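Local coordinates for AT-rich interactive domain-containing protein 4 (Arabidopsis thaliana, PDB 6LQF) that binds DNA and the H3K4me3 histone mark through its ARID-PHD cassette, and regulates the floral transition as a component of ISWI complexes, at residues 64-70 and 114-119; 74-78 and 128-132; 87-92 and 102-108. One frame throughout, in Å; residues are numbered along the deposited sequence.

Interaction 1: 64-70 and 114-119; sequences LDLFNLY and HYETYL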
loop_
_atom_site.group_PDB
_atom_site.type_symbol
_atom_site.label_atom_id
_atom_site.label_comp_id
_atom_site.label_asym_id
_atom_site.label_seq_id
_atom_site.Cartn_x
_atom_site.Cartn_y
_atom_site.Cartn_z
ATOM N N LEU A 64 -1.384 6.317 -14.274
ATOM C CA LEU A 64 -1.234 5.474 -13.093
ATOM C C LEU A 64 -0.628 6.223 -11.894
ATOM O O LEU A 64 0.430 6.845 -12.046
ATOM C CB LEU A 64 -0.355 4.302 -13.499
ATOM C CG LEU A 64 -0.056 3.326 -12.373
ATOM C CD1 LEU A 64 -1.326 2.598 -11.965
ATOM C CD2 LEU A 64 1.008 2.372 -12.890
ATOM N N ASP A 65 -1.295 6.155 -10.734
ATOM C CA ASP A 65 -0.876 6.859 -9.503
ATOM C C ASP A 65 0.070 5.997 -8.659
ATOM O O ASP A 65 -0.357 5.268 -7.717
ATOM C CB ASP A 65 -2.137 7.234 -8.696
ATOM C CG ASP A 65 -1.842 7.897 -7.357
ATOM O OD1 ASP A 65 -0.670 8.180 -7.018
ATOM O OD2 ASP A 65 -2.848 8.161 -6.644
ATOM N N LEU A 66 1.341 6.043 -8.989
ATOM C CA LEU A 66 2.333 5.161 -8.343
ATOM C C LEU A 66 2.570 5.507 -6.895
ATOM O O LEU A 66 2.890 4.620 -6.078
ATOM C CB LEU A 66 3.684 5.229 -9.083
ATOM C CG LEU A 66 3.719 4.632 -10.446
ATOM C CD1 LEU A 66 5.023 5.065 -11.109
ATOM C CD2 LEU A 66 3.729 3.117 -10.298
ATOM N N PHE A 67 2.424 6.798 -6.536
ATOM C CA PHE A 67 2.662 7.192 -5.145
ATOM C C PHE A 67 1.689 6.550 -4.174
ATOM O O PHE A 67 2.097 5.973 -3.134
ATOM C CB PHE A 67 2.552 8.716 -5.078
ATOM C CG PHE A 67 2.879 9.309 -3.743
ATOM C CD1 PHE A 67 4.057 9.003 -3.070
ATOM C CD2 PHE A 67 2.008 10.216 -3.177
ATOM C CE1 PHE A 67 4.359 9.622 -1.844
ATOM C CE2 PHE A 67 2.328 10.818 -1.945
ATOM C CZ PHE A 67 3.509 10.537 -1.331
ATOM N N ASN A 68 0.399 6.600 -4.510
ATOM C CA ASN A 68 -0.558 6.015 -3.572
ATOM C C ASN A 68 -0.542 4.503 -3.667
ATOM O O ASN A 68 -0.740 3.845 -2.641
ATOM C CB ASN A 68 -1.943 6.577 -3.803
ATOM C CG ASN A 68 -2.042 7.996 -3.249
ATOM O OD1 ASN A 68 -1.794 8.181 -2.035
ATOM N ND2 ASN A 68 -2.304 8.979 -4.089
ATOM N N LEU A 69 -0.243 3.929 -4.856
ATOM C CA LEU A 69 -0.122 2.475 -4.967
ATOM C C LEU A 69 0.997 2.009 -4.017
ATOM O O LEU A 69 0.837 1.030 -3.227
ATOM C CB LEU A 69 0.208 2.104 -6.444
ATOM C CG LEU A 69 0.657 0.655 -6.702
ATOM C CD1 LEU A 69 -0.459 -0.265 -6.226
ATOM C CD2 LEU A 69 0.905 0.428 -8.224
ATOM N N TYR A 70 2.137 2.693 -4.067
ATOM C CA TYR A 70 3.286 2.331 -3.224
ATOM C C TYR A 70 2.958 2.476 -1.749
ATOM O O TYR A 70 3.189 1.545 -0.991
ATOM C CB TYR A 70 4.479 3.208 -3.566
ATOM C CG TYR A 70 5.734 2.806 -2.813
ATOM C CD1 TYR A 70 6.447 1.647 -3.183
ATOM C CD2 TYR A 70 6.250 3.622 -1.800
ATOM C CE1 TYR A 70 7.608 1.316 -2.538
ATOM C CE2 TYR A 70 7.439 3.283 -1.131
ATOM C CZ TYR A 70 8.123 2.152 -1.546
ATOM O OH TYR A 70 9.307 1.815 -0.899
ATOM N N HIS A 114 1.542 -3.827 -12.350
ATOM C CA HIS A 114 2.196 -2.516 -12.391
ATOM C C HIS A 114 3.170 -2.379 -11.224
ATOM O O HIS A 114 4.214 -1.723 -11.372
ATOM C CB HIS A 114 1.186 -1.380 -12.289
ATOM C CG HIS A 114 0.351 -1.158 -13.524
ATOM N ND1 HIS A 114 0.890 -1.095 -14.787
ATOM C CD2 HIS A 114 -0.975 -0.888 -13.661
ATOM C CE1 HIS A 114 -0.068 -0.826 -15.657
ATOM N NE2 HIS A 114 -1.209 -0.694 -15.003
ATOM N N TYR A 115 2.828 -2.983 -10.055
ATOM C CA TYR A 115 3.732 -2.866 -8.940
ATOM C C TYR A 115 5.023 -3.615 -9.267
ATOM O O TYR A 115 6.128 -3.105 -9.039
ATOM C CB TYR A 115 3.089 -3.442 -7.668
ATOM C CG TYR A 115 3.815 -3.042 -6.403
ATOM C CD1 TYR A 115 4.978 -3.716 -5.970
ATOM C CD2 TYR A 115 3.343 -2.010 -5.626
ATOM C CE1 TYR A 115 5.632 -3.356 -4.801
ATOM C CE2 TYR A 115 3.986 -1.666 -4.476
ATOM C CZ TYR A 115 5.118 -2.329 -4.067
ATOM O OH TYR A 115 5.742 -1.932 -2.900
ATOM N N GLU A 116 4.887 -4.822 -9.815
ATOM C CA GLU A 116 6.064 -5.554 -10.272
ATOM C C GLU A 116 6.922 -4.759 -11.263
ATOM O O GLU A 116 8.151 -4.766 -11.169
ATOM C CB GLU A 116 5.635 -6.860 -10.930
ATOM C CG GLU A 116 5.204 -7.860 -9.882
ATOM C CD GLU A 116 4.676 -9.153 -10.469
ATOM O OE1 GLU A 116 4.241 -9.157 -11.646
ATOM O OE2 GLU A 116 4.689 -10.165 -9.742
ATOM N N THR A 117 6.300 -4.077 -12.222
ATOM C CA THR A 117 7.050 -3.299 -13.230
ATOM C C THR A 117 7.788 -2.110 -12.615
ATOM O O THR A 117 8.985 -1.887 -12.890
ATOM C CB THR A 117 6.044 -2.822 -14.297
ATOM O OG1 THR A 117 5.440 -3.988 -14.893
ATOM C CG2 THR A 117 6.717 -1.949 -15.412
ATOM N N TYR A 118 7.077 -1.284 -11.819
ATOM C CA TYR A 118 7.619 0.004 -11.441
ATOM C C TYR A 118 8.210 0.052 -10.049
ATOM O O TYR A 118 9.087 0.891 -9.760
ATOM C CB TYR A 118 6.531 1.092 -11.536
ATOM C CG TYR A 118 6.131 1.436 -12.938
ATOM C CD1 TYR A 118 6.917 2.307 -13.700
ATOM C CD2 TYR A 118 4.970 0.899 -13.508
ATOM C CE1 TYR A 118 6.564 2.629 -15.000
ATOM C CE2 TYR A 118 4.583 1.232 -14.818
ATOM C CZ TYR A 118 5.413 2.086 -15.555
ATOM O OH TYR A 118 5.049 2.440 -16.841
ATOM N N LEU A 119 7.692 -0.813 -9.129
ATOM C CA LEU A 119 7.902 -0.535 -7.700
ATOM C C LEU A 119 8.530 -1.662 -6.899
ATOM O O LEU A 119 9.034 -1.402 -5.797
ATOM C CB LEU A 119 6.548 -0.160 -7.049
ATOM C CG LEU A 119 5.909 1.142 -7.550
ATOM C CD1 LEU A 119 4.464 1.298 -6.947
ATOM C CD2 LEU A 119 6.816 2.278 -7.139
#

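Interaction 2: 74-78 and 128-132; sequences VSRGG and DVDGE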
loop_
_atom_site.group_PDB
_atom_site.type_symbol
_atom_site.label_atom_id
_atom_site.label_comp_id
_atom_site.label_asym_id
_atom_site.label_seq_id
_atom_site.Cartn_x
_atom_site.Cartn_y
_atom_site.Cartn_z
ATOM N N VAL A 74 3.173 -0.676 0.910
ATOM C CA VAL A 74 4.260 -0.853 1.880
ATOM C C VAL A 74 3.702 -0.697 3.302
ATOM O O VAL A 74 4.233 -1.304 4.239
ATOM C CB VAL A 74 5.453 0.060 1.660
ATOM C CG1 VAL A 74 6.028 -0.247 0.264
ATOM C CG2 VAL A 74 5.066 1.565 1.748
ATOM N N SER A 75 2.616 0.070 3.470
ATOM C CA SER A 75 1.998 0.217 4.825
ATOM C C SER A 75 1.415 -1.103 5.305
ATOM O O SER A 75 1.200 -1.262 6.527
ATOM C CB SER A 75 0.938 1.286 4.808
ATOM O OG SER A 75 -0.201 0.900 4.084
ATOM N N ARG A 76 1.175 -2.038 4.380
ATOM C CA ARG A 76 0.626 -3.354 4.732
ATOM C C ARG A 76 1.659 -4.473 4.725
ATOM O O ARG A 76 1.314 -5.666 4.865
ATOM C CB ARG A 76 -0.516 -3.712 3.800
ATOM C CG ARG A 76 -1.719 -2.780 4.059
ATOM C CD ARG A 76 -2.803 -3.022 3.072
ATOM N NE ARG A 76 -4.028 -2.304 3.433
ATOM C CZ ARG A 76 -4.268 -1.037 3.118
ATOM N NH1 ARG A 76 -3.370 -0.328 2.458
ATOM N NH2 ARG A 76 -5.411 -0.466 3.472
ATOM N N GLY A 77 2.936 -4.117 4.655
ATOM C CA GLY A 77 3.966 -5.124 4.751
ATOM C C GLY A 77 4.654 -5.443 3.451
ATOM O O GLY A 77 5.521 -6.313 3.443
ATOM N N GLY A 78 4.310 -4.754 2.361
ATOM C CA GLY A 78 5.037 -4.949 1.099
ATOM C C GLY A 78 4.388 -5.963 0.174
ATOM O O GLY A 78 3.403 -6.627 0.541
ATOM N N ASP A 128 10.838 1.421 3.559
ATOM C CA ASP A 128 9.536 2.003 3.732
ATOM C C ASP A 128 8.472 1.033 4.215
ATOM O O ASP A 128 7.329 1.456 4.450
ATOM C CB ASP A 128 9.076 2.597 2.413
ATOM C CG ASP A 128 10.061 3.608 1.862
ATOM O OD1 ASP A 128 10.626 4.391 2.659
ATOM O OD2 ASP A 128 10.219 3.647 0.642
ATOM N N VAL A 129 8.807 -0.248 4.312
ATOM C CA VAL A 129 7.770 -1.261 4.634
ATOM C C VAL A 129 7.467 -1.337 6.119
ATOM O O VAL A 129 8.407 -1.385 6.927
ATOM C CB VAL A 129 8.196 -2.654 4.120
ATOM C CG1 VAL A 129 7.235 -3.738 4.610
ATOM C CG2 VAL A 129 8.245 -2.597 2.587
ATOM N N ASP A 130 6.170 -1.309 6.483
ATOM C CA ASP A 130 5.702 -1.385 7.884
ATOM C C ASP A 130 5.925 -2.749 8.488
ATOM O O ASP A 130 5.553 -3.783 7.882
ATOM C CB ASP A 130 4.229 -1.022 7.945
ATOM C CG ASP A 130 3.755 -0.812 9.378
ATOM O OD1 ASP A 130 3.675 -1.800 10.142
ATOM O OD2 ASP A 130 3.449 0.348 9.729
ATOM N N GLY A 131 6.639 -2.768 9.610
ATOM C CA GLY A 131 6.903 -4.025 10.294
ATOM C C GLY A 131 6.491 -3.930 11.758
ATOM O O GLY A 131 7.099 -4.593 12.610
ATOM N N GLU A 132 5.450 -3.158 12.029
ATOM C CA GLU A 132 4.919 -2.983 13.402
ATOM C C GLU A 132 4.435 -4.287 13.985
ATOM O O GLU A 132 3.933 -5.150 13.267
ATOM C CB GLU A 132 3.758 -2.001 13.416
ATOM C CG GLU A 132 4.071 -0.574 13.059
ATOM C CD GLU A 132 2.802 0.241 13.045
ATOM O OE1 GLU A 132 2.049 0.186 14.047
ATOM O OE2 GLU A 132 2.529 0.892 12.016
HETATM O O HOH W 1 0.830 0.788 8.308
#

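Interaction 3: 87-92 and 102-108; sequences WKGQVF and NRMTGVG. With nucleotides of chain D; nucleotides of chain C.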
loop_
_atom_site.group_PDB
_atom_site.type_symbol
_atom_site.label_atom_id
_atom_site.label_comp_id
_atom_site.label_asym_id
_atom_site.label_seq_id
_atom_site.Cartn_x
_atom_site.Cartn_y
_atom_site.Cartn_z
ATOM N N TRP A 87 -6.486 -5.602 -3.005
ATOM C CA TRP A 87 -5.994 -4.670 -4.025
ATOM C C TRP A 87 -7.138 -3.834 -4.586
ATOM O O TRP A 87 -7.059 -2.615 -4.614
ATOM C CB TRP A 87 -5.288 -5.469 -5.151
ATOM C CG TRP A 87 -4.026 -6.104 -4.660
ATOM C CD1 TRP A 87 -3.917 -7.307 -4.021
ATOM C CD2 TRP A 87 -2.715 -5.560 -4.721
ATOM N NE1 TRP A 87 -2.599 -7.546 -3.646
ATOM C CE2 TRP A 87 -1.838 -6.485 -4.109
ATOM C CE3 TRP A 87 -2.179 -4.379 -5.273
ATOM C CZ2 TRP A 87 -0.464 -6.236 -4.010
ATOM C CZ3 TRP A 87 -0.810 -4.162 -5.214
ATOM C CH2 TRP A 87 0.033 -5.100 -4.572
ATOM N N LYS A 88 -8.214 -4.474 -5.031
ATOM C CA LYS A 88 -9.350 -3.687 -5.519
ATOM C C LYS A 88 -10.001 -2.804 -4.466
ATOM O O LYS A 88 -10.337 -1.611 -4.701
ATOM C CB LYS A 88 -10.384 -4.615 -6.146
ATOM C CG LYS A 88 -11.584 -3.885 -6.700
ATOM C CD LYS A 88 -12.280 -4.765 -7.773
ATOM C CE LYS A 88 -13.500 -4.110 -8.431
ATOM N NZ LYS A 88 -13.226 -2.917 -9.330
ATOM N N GLY A 89 -10.178 -3.371 -3.276
ATOM C CA GLY A 89 -10.960 -2.711 -2.242
ATOM C C GLY A 89 -10.239 -1.769 -1.308
ATOM O O GLY A 89 -10.890 -0.889 -0.719
ATOM N N GLN A 90 -8.940 -1.924 -1.107
ATOM C CA GLN A 90 -8.204 -1.063 -0.183
ATOM C C GLN A 90 -7.017 -0.360 -0.834
ATOM O O GLN A 90 -6.582 0.660 -0.320
ATOM C CB GLN A 90 -7.677 -1.866 1.020
ATOM C CG GLN A 90 -8.777 -2.246 1.977
ATOM C CD GLN A 90 -8.231 -3.041 3.161
ATOM O OE1 GLN A 90 -7.173 -2.667 3.724
ATOM N NE2 GLN A 90 -8.943 -4.111 3.548
ATOM N N VAL A 91 -6.498 -0.838 -1.971
ATOM C CA VAL A 91 -5.385 -0.125 -2.596
ATOM C C VAL A 91 -5.937 0.806 -3.656
ATOM O O VAL A 91 -5.653 2.033 -3.634
ATOM C CB VAL A 91 -4.377 -1.092 -3.237
ATOM C CG1 VAL A 91 -3.238 -0.378 -3.971
ATOM C CG2 VAL A 91 -3.802 -1.956 -2.115
ATOM N N PHE A 92 -6.695 0.215 -4.581
ATOM C CA PHE A 92 -7.296 0.997 -5.685
ATOM C C PHE A 92 -8.149 2.142 -5.179
ATOM O O PHE A 92 -8.135 3.215 -5.772
ATOM C CB PHE A 92 -8.089 0.050 -6.599
ATOM C CG PHE A 92 -8.725 0.709 -7.821
ATOM C CD1 PHE A 92 -7.968 1.465 -8.703
ATOM C CD2 PHE A 92 -10.064 0.494 -8.103
ATOM C CE1 PHE A 92 -8.551 2.002 -9.869
ATOM C CE2 PHE A 92 -10.650 1.021 -9.240
ATOM C CZ PHE A 92 -9.888 1.788 -10.121
ATOM N N ASN A 102 -17.128 2.169 -11.519
ATOM C CA ASN A 102 -16.114 1.732 -12.461
ATOM C C ASN A 102 -16.372 0.267 -12.708
ATOM O O ASN A 102 -17.002 -0.413 -11.873
ATOM C CB ASN A 102 -14.692 1.961 -11.923
ATOM C CG ASN A 102 -14.320 0.998 -10.799
ATOM O OD1 ASN A 102 -13.997 -0.157 -11.046
ATOM N ND2 ASN A 102 -14.359 1.467 -9.564
ATOM N N ARG A 103 -15.888 -0.218 -13.843
ATOM C CA ARG A 103 -15.962 -1.645 -14.164
ATOM C C ARG A 103 -14.553 -2.251 -14.271
ATOM O O ARG A 103 -14.245 -2.992 -15.219
ATOM C CB ARG A 103 -16.727 -1.868 -15.471
ATOM C CG ARG A 103 -18.234 -1.604 -15.386
ATOM C CD ARG A 103 -18.867 -2.350 -14.212
ATOM N NE ARG A 103 -18.796 -3.808 -14.348
ATOM C CZ ARG A 103 -18.895 -4.670 -13.333
ATOM N NH1 ARG A 103 -19.060 -4.231 -12.089
ATOM N NH2 ARG A 103 -18.819 -5.977 -13.559
ATOM N N MET A 104 -13.695 -1.897 -13.323
ATOM C CA MET A 104 -12.300 -2.331 -13.307
ATOM C C MET A 104 -12.197 -3.677 -12.615
ATOM O O MET A 104 -11.638 -3.807 -11.523
ATOM C CB MET A 104 -11.443 -1.295 -12.589
ATOM C CG MET A 104 -11.420 0.064 -13.340
ATOM S SD MET A 104 -10.560 0.020 -14.928
ATOM C CE MET A 104 -8.988 -0.642 -14.467
ATOM N N THR A 105 -12.808 -4.675 -13.235
ATOM C CA THR A 105 -12.959 -5.975 -12.644
ATOM C C THR A 105 -11.667 -6.747 -12.509
ATOM O O THR A 105 -11.559 -7.674 -11.682
ATOM C CB THR A 105 -13.904 -6.808 -13.463
ATOM O OG1 THR A 105 -13.480 -6.704 -14.802
ATOM C CG2 THR A 105 -15.336 -6.257 -13.344
ATOM N N GLY A 106 -10.672 -6.392 -13.289
ATOM C CA GLY A 106 -9.392 -7.088 -13.173
ATOM C C GLY A 106 -8.335 -6.208 -12.537
ATOM O O GLY A 106 -7.129 -6.404 -12.729
ATOM N N VAL A 107 -8.786 -5.246 -11.730
ATOM C CA VAL A 107 -7.865 -4.237 -11.295
ATOM C C VAL A 107 -6.843 -4.754 -10.301
ATOM O O VAL A 107 -5.708 -4.293 -10.300
ATOM C CB VAL A 107 -8.606 -3.003 -10.725
ATOM C CG1 VAL A 107 -9.151 -3.269 -9.290
ATOM C CG2 VAL A 107 -7.662 -1.792 -10.742
ATOM N N GLY A 108 -7.207 -5.729 -9.454
ATOM C CA GLY A 108 -6.188 -6.256 -8.568
ATOM C C GLY A 108 -5.023 -6.876 -9.305
ATOM O O GLY A 108 -3.860 -6.593 -9.019
ATOM P P DG D 5 -8.136 -8.434 -4.967
ATOM O OP1 DG D 5 -7.244 -8.180 -3.833
ATOM O OP2 DG D 5 -8.489 -7.270 -5.873
ATOM O "O5'" DG D 5 -7.512 -9.583 -5.826
ATOM C "C5'" DG D 5 -7.023 -10.738 -5.135
ATOM C "C4'" DG D 5 -6.735 -11.858 -6.133
ATOM O "O4'" DG D 5 -7.992 -12.370 -6.651
ATOM C "C3'" DG D 5 -5.895 -11.462 -7.323
ATOM O "O3'" DG D 5 -5.041 -12.605 -7.682
ATOM C "C2'" DG D 5 -6.955 -11.198 -8.380
ATOM C "C1'" DG D 5 -8.000 -12.262 -8.063
ATOM N N9 DG D 5 -9.360 -11.902 -8.468
ATOM C C8 DG D 5 -10.033 -10.760 -8.160
ATOM N N7 DG D 5 -11.218 -10.682 -8.714
ATOM C C5 DG D 5 -11.322 -11.886 -9.409
ATOM C C6 DG D 5 -12.383 -12.408 -10.178
ATOM O O6 DG D 5 -13.479 -11.872 -10.428
ATOM N N1 DG D 5 -12.061 -13.654 -10.760
ATOM C C2 DG D 5 -10.912 -14.335 -10.504
ATOM N N2 DG D 5 -10.753 -15.512 -11.118
ATOM N N3 DG D 5 -9.923 -13.861 -9.762
ATOM C C4 DG D 5 -10.209 -12.641 -9.227
ATOM P P DA C 6 -18.997 -5.370 -18.580
ATOM O OP1 DA C 6 -20.275 -5.002 -19.222
ATOM O OP2 DA C 6 -18.830 -5.195 -17.124
ATOM O "O5'" DA C 6 -18.802 -6.913 -18.949
ATOM C "C5'" DA C 6 -18.622 -7.283 -20.314
ATOM C "C4'" DA C 6 -18.331 -8.788 -20.437
ATOM O "O4'" DA C 6 -16.951 -9.047 -20.065
ATOM C "C3'" DA C 6 -19.177 -9.707 -19.569
ATOM O "O3'" DA C 6 -19.428 -10.930 -20.275
ATOM C "C2'" DA C 6 -18.281 -9.947 -18.343
ATOM C "C1'" DA C 6 -16.900 -9.969 -18.971
ATOM N N9 DA C 6 -15.831 -9.503 -18.091
ATOM C C8 DA C 6 -15.827 -8.354 -17.322
ATOM N N7 DA C 6 -14.705 -8.155 -16.676
ATOM C C5 DA C 6 -13.917 -9.254 -17.034
ATOM C C6 DA C 6 -12.602 -9.618 -16.693
ATOM N N6 DA C 6 -11.813 -8.913 -15.861
ATOM N N1 DA C 6 -12.132 -10.767 -17.257
ATOM C C2 DA C 6 -12.908 -11.463 -18.076
ATOM N N3 DA C 6 -14.150 -11.202 -18.491
ATOM C C4 DA C 6 -14.588 -10.059 -17.942
ATOM P P DG C 5 -14.780 0.227 -18.730
ATOM O OP1 DG C 5 -15.728 1.161 -19.383
ATOM O OP2 DG C 5 -14.370 0.412 -17.319
ATOM O "O5'" DG C 5 -15.388 -1.252 -18.797
ATOM C "C5'" DG C 5 -15.846 -1.730 -20.027
ATOM C "C4'" DG C 5 -15.997 -3.231 -19.981
ATOM O "O4'" DG C 5 -14.702 -3.846 -19.871
ATOM C "C3'" DG C 5 -16.843 -3.800 -18.835
ATOM O "O3'" DG C 5 -17.829 -4.659 -19.426
ATOM C "C2'" DG C 5 -15.830 -4.600 -17.994
ATOM C "C1'" DG C 5 -14.849 -5.004 -19.084
ATOM N N9 DG C 5 -13.531 -5.387 -18.625
ATOM C C8 DG C 5 -12.739 -4.750 -17.715
ATOM N N7 DG C 5 -11.600 -5.354 -17.521
ATOM C C5 DG C 5 -11.645 -6.442 -18.388
ATOM C C6 DG C 5 -10.713 -7.483 -18.608
ATOM O O6 DG C 5 -9.589 -7.607 -18.093
ATOM N N1 DG C 5 -11.176 -8.401 -19.520
ATOM C C2 DG C 5 -12.409 -8.329 -20.128
ATOM N N2 DG C 5 -12.715 -9.274 -20.979
ATOM N N3 DG C 5 -13.272 -7.364 -19.922
ATOM C C4 DG C 5 -12.837 -6.486 -19.036
HETATM O O HOH W 2 -13.740 -0.595 -7.573
#

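Interaction 1: 64-70 and 114-119
In the helical core of the ARID domain, L64 and the first turns of helix 66-74, with L66, L69 and Y70, meet H114, Y115 and Y118 in the last turns of helix 107-118 and L119 just after it. The two short segments cross at -107° with their axes 11.2 Å apart. In the middle is L119, where the chain leaves the helix. Its CD1 settles among L66, L69 and Y70, 3.9 Å from L69 CG and equally far from Y70 CB. L66 CD2 meets Y118 CB at 3.7 Å. Leucine suits this place because its branched end offers two methyls to different neighbours. L64 has CG anti to its own N (chi1 178°), which carries CD2 over one face of the H114 imidazole in a CH-pi contact, 3.9 Å from the ring centroid. The Y115 ring takes L119 CB over its centre, while L69 CG comes in at its edge, 3.9 Å from Y115 CD2. Y115 OH passes 3.7 Å from Y70 CD1. The helices are therefore joined by apolar fit and dispersion, and the hydroxyls of Y70 and Y115 are satisfied by D128 and E123, outside the two segments.

Interaction 2: 74-78 and 128-132
The flat carbonyl group of V74 is gripped from both faces, by D130 N on one and by G77 N on the other. The bond from D130 N to V74 O is 3.0 Å long and nearly straight (172° at the hydrogen), its donor tilted out of the carbonyl plane; G77 N reaches V74 O at 3.1 Å. A second flat group, the G77 carbonyl, has V129 CG1 over one face, 3.3 Å from G77 C. At chi1 172° this methyl lies opposite the V129 nitrogen, and the other one, CG2, is 4.0 Å from V74 CB. The carboxylate of D130 is approached from above its plane by E132 N, 2.9 Å from D130 OD1, which makes an Asx turn.

The bond from G77 N belongs to the end of helix 66-74, closed by a Schellman motif in which G77, at positive phi, is the C-prime residue and G78 N returns to V73 O. G77 and G78 are suited to their places, because a CB at these backbone angles would press on the preceding carbonyl oxygen. Against this helix end runs the linker from the ARID domain into the PHD-type zinc finger. V74 fills the junction, its CG2 3.5 Å from D128 O, a compact branched side chain for a buried place beside backbone.

Further along, D130 CB rests 3.4 Å from S75 O. A water donates to S75 O at 2.7 Å and, weakly, to D130 OD2, bridging the two segments at a partly exposed spot. The side chain of D130 also packs on W154 of the zinc finger and on the modified side chain of the bound histone peptide, whose backbone accepts a hydrogen bond from R76 NE.

Interaction 3: 87-92 and 102-108
Apolar packing joins F92 and K88 to V107: V107 CG2 lies over the centre of the F92 ring in a CH-pi contact, 3.9 Å from the centroid and 11° off the normal, while V107 CG1 touches K88 CG at 3.6 Å. Valine suits the wedge, one methyl to a ring, the other to an aliphatic chain. The N102 amide stands almost perpendicular to the F92 ring, at its edge, and M104 CG meets F92 CZ.

Hydrogen bonds bind the loop. K88 runs extended over V107 and bends only at its last torsion (chi4 68°), delivering NZ to M104 O at 2.9 Å from above the carbonyl plane; V107 N reaches it from the opposite face. N102 OD1 takes M104 N on an in-plane lone pair, an Asx turn, and a water links K88 NZ with N102 ND2, which also bonds to T99 O. Replacing K88 by alanine would remove CG to NZ, and would probably leave M104 O with V107 N alone, the water without its lysine donor and V107 CG1 without most of its aliphatic neighbour.

A third group touches DNA. W87 N donates to OP1 (2.8 Å) and K88 N to OP2 (2.9 Å) of DG5 of chain D. G108 lets that phosphate close in, since a CB would strike OP2. R103 NE grips OP2 of DA6 of chain C at 3.1 Å, and T105 OG1 donates to N7 of that base at 2.7 Å. From the loop before helix 107-118, T105 thus meets the major-groove edge, fitting the helix-turn-helix-like DNA-binding unit of ARID domains.

Overall arrangement
Helix 107-118 ties interaction 3, at its DNA-facing start, to interaction 1, at its far end; their centres are about 14 Å apart, and L69 CD1 bridges them, 3.6 Å from V91 CG1. Helix 66-74 leads on to interaction 2, centres about 15 Å apart, where Y70 OH and D128 OD2, 2.6 Å apart, probably share a hydrogen bond, their side chains about 8 and 7 Å from the zinc ion of H14, C16, D32 and H126. Interactions 2 and 3, about 20 Å apart between centres, meet through R76 NH2 and Q90 OE1 at 2.8 Å; both residues touch the histone peptide. ARID helices and the turn after helix 66-74 thus link the DNA-reading surface and the peptide site.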